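Side-chain contact in uncharacterized protein MJ0690 (Methanocaldococcus jannaschii, PDB 3K32), which is of unknown function but is predicted to be a subunit of a tRNA methyltransferase: residues Ser45-Leu48 and Ala49-Ala53. Sequence-based numbering, arbitrary orientation.
Sequences SYKL and AEETA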
ATOM      1  N   SER B  45      27.122   4.972  -7.353  1.00 30.83           N
ATOM      2  CA  SER B  45      25.871   4.820  -8.078  1.00 32.90           C
ATOM      3  C   SER B  45      24.699   5.625  -7.484  1.00 39.75           C
ATOM      4  O   SER B  45      23.599   5.618  -8.042  1.00 51.28           O
ATOM      5  CB  SER B  45      25.500   3.331  -8.199  1.00 42.36           C
ATOM      6  OG  SER B  45      25.169   2.762  -6.935  1.00 47.77           O
ATOM      7  N   TYR B  46      24.929   6.322  -6.376  1.00 28.49           N
ATOM      8  CA  TYR B  46      23.853   7.060  -5.718  1.00 39.53           C
ATOM      9  C   TYR B  46      23.621   8.439  -6.323  1.00 47.03           C
ATOM     10  O   TYR B  46      22.703   9.149  -5.932  1.00 50.81           O
ATOM     11  CB  TYR B  46      24.167   7.232  -4.238  1.00 35.62           C
ATOM     12  CG  TYR B  46      25.503   7.875  -4.026  1.00 39.23           C
ATOM     13  CD1 TYR B  46      25.624   9.259  -3.959  1.00 37.14           C
ATOM     14  CD2 TYR B  46      26.652   7.105  -3.930  1.00 40.08           C
ATOM     15  CE1 TYR B  46      26.848   9.858  -3.777  1.00 39.55           C
ATOM     16  CE2 TYR B  46      27.884   7.694  -3.750  1.00 44.13           C
ATOM     17  CZ  TYR B  46      27.977   9.072  -3.677  1.00 39.08           C
ATOM     18  OH  TYR B  46      29.202   9.655  -3.495  1.00 31.57           O
ATOM     19  N   LYS B  47      24.462   8.832  -7.267  1.00 46.90           N
ATOM     20  CA  LYS B  47      24.366  10.184  -7.802  1.00 49.44           C
ATOM     21  C   LYS B  47      22.940  10.534  -8.286  1.00 40.77           C
ATOM     22  O   LYS B  47      22.431  11.618  -8.008  1.00 36.52           O
ATOM     23  CB  LYS B  47      25.452  10.417  -8.866  1.00 40.54           C
ATOM     24  CG  LYS B  47      24.945  10.747 -10.252  1.00 51.96           C
ATOM     25  CD  LYS B  47      24.932  12.250 -10.487  1.00 63.18           C
ATOM     26  CE  LYS B  47      26.333  12.853 -10.391  1.00 70.78           C
ATOM     27  NZ  LYS B  47      26.320  14.344 -10.481  1.00 68.89           N
ATOM     28  N   LEU B  48      22.287   9.604  -8.971  1.00 36.92           N
ATOM     29  CA  LEU B  48      20.945   9.843  -9.503  1.00 43.15           C
ATOM     30  C   LEU B  48      19.931  10.198  -8.400  1.00 40.86           C
ATOM     31  O   LEU B  48      19.207  11.197  -8.481  1.00 33.05           O
ATOM     32  CB  LEU B  48      20.476   8.613 -10.293  1.00 43.74           C
ATOM     33  CG  LEU B  48      19.251   8.699 -11.223  1.00 52.34           C
ATOM     34  CD1 LEU B  48      18.032   7.993 -10.624  1.00 56.93           C
ATOM     35  CD2 LEU B  48      18.921  10.138 -11.611  1.00 38.87           C
ATOM     36  N   ALA B  49      19.885   9.365  -7.371  1.00 36.12           N
ATOM     37  CA  ALA B  49      18.965   9.569  -6.272  1.00 29.41           C
ATOM     38  C   ALA B  49      19.152  10.961  -5.660  1.00 29.45           C
ATOM     39  O   ALA B  49      18.180  11.609  -5.260  1.00 29.38           O
ATOM     40  CB  ALA B  49      19.154   8.485  -5.231  1.00 22.04           C
ATOM     41  N   GLU B  50      20.403  11.412  -5.599  1.00 29.89           N
ATOM     42  CA  GLU B  50      20.738  12.728  -5.049  1.00 36.32           C
ATOM     43  C   GLU B  50      20.063  13.859  -5.801  1.00 32.38           C
ATOM     44  O   GLU B  50      19.327  14.660  -5.214  1.00 34.03           O
ATOM     45  CB  GLU B  50      22.249  12.961  -5.053  1.00 38.17           C
ATOM     46  CG  GLU B  50      22.920  12.644  -3.736  1.00 51.17           C
ATOM     47  CD  GLU B  50      24.323  13.236  -3.627  1.00 54.75           C
ATOM     48  OE1 GLU B  50      25.220  12.786  -4.378  1.00 54.35           O
ATOM     49  OE2 GLU B  50      24.522  14.142  -2.776  1.00 45.63           O
ATOM     50  N   GLU B  51      20.334  13.920  -7.099  1.00 27.88           N
ATOM     51  CA  GLU B  51      19.733  14.918  -7.965  1.00 37.71           C
ATOM     52  C   GLU B  51      18.210  14.911  -7.821  1.00 41.18           C
ATOM     53  O   GLU B  51      17.583  15.966  -7.739  1.00 48.83           O
ATOM     54  CB  GLU B  51      20.136  14.657  -9.418  1.00 43.65           C
ATOM     55  CG  GLU B  51      21.644  14.604  -9.639  1.00 56.33           C
ATOM     56  CD  GLU B  51      22.030  14.163 -11.052  1.00 72.32           C
ATOM     57  OE1 GLU B  51      21.135  13.743 -11.822  1.00 77.59           O
ATOM     58  OE2 GLU B  51      23.232  14.240 -11.393  1.00 72.09           O
ATOM     59  N   THR B  52      17.623  13.718  -7.769  1.00 32.41           N
ATOM     60  CA  THR B  52      16.176  13.601  -7.689  1.00 32.56           C
ATOM     61  C   THR B  52      15.589  14.147  -6.394  1.00 32.16           C
ATOM     62  O   THR B  52      14.529  14.774  -6.419  1.00 29.28           O
ATOM     63  CB  THR B  52      15.696  12.171  -7.891  1.00 27.58           C
ATOM     64  OG1 THR B  52      16.220  11.667  -9.120  1.00 29.69           O
ATOM     65  CG2 THR B  52      14.177  12.151  -7.944  1.00 19.61           C
ATOM     66  N   ALA B  53      16.279  13.916  -5.278  1.00 23.40           N
ATOM     67  CA  ALA B  53      15.855  14.459  -3.990  1.00 27.84           C
ATOM     68  C   ALA B  53      15.869  15.982  -4.015  1.00 24.92           C
ATOM     69  O   ALA B  53      14.962  16.634  -3.487  1.00 25.69           O
ATOM     70  CB  ALA B  53      16.744  13.933  -2.848  1.00 28.48           C
TER
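Lys47 and Glu51, one turn apart at the start of helix 47-56, cross at a slant, the lysine chain curling back to the glutamate; the i, i+4 spacing suits such a pair. From CB outward, Glu51 passes Leu48 O with CB at 3.7 Å and Lys47 O with CG at 3.5 Å. Its CD then lies 3.5 Å from Lys47 CD. OE2 makes a weak salt bridge of 3.2 Å to Lys47 NZ, its exact geometry doubtful because OE2 sits too close to Lys47 CD, while OE1 has a long, weak ion pair with Lys164. Because CG stands anti to the carbonyl carbon (chi1 -56°), the chain leans back over the preceding turn. With an alanine here instead of Glu51, the Lys47 ammonium would probably lose its mate in this turn, and Lys164 its weak one. Glu50 runs alongside Tyr46 and sets OE1 in the ring plane, 3.4 Å from the edge atom CE1, the carboxylate turned 47° from the ring; a carboxylate oxygen suits the slightly positive rim of an aromatic ring. Backbone bonds run from Glu50 N to Tyr46 O, Glu51 N to Lys47 O (170° at the hydrogen) and Thr52 N to Leu48 O. Thr52 OG1 also comes within 3.1 Å of Leu48 O, and Leu48 CD2 passes 4.0 Å from OG1. The chemistry thus gives the helix three sides: Tyr46 and small Ala49 pack on strands 32-39 and 59-64 of a beta-alpha-beta unit, greasy Leu48 is buried against Lys164 and Ser167, and Lys47 reaches toward solvent, where its weak ion pair probably adds little more than a bias.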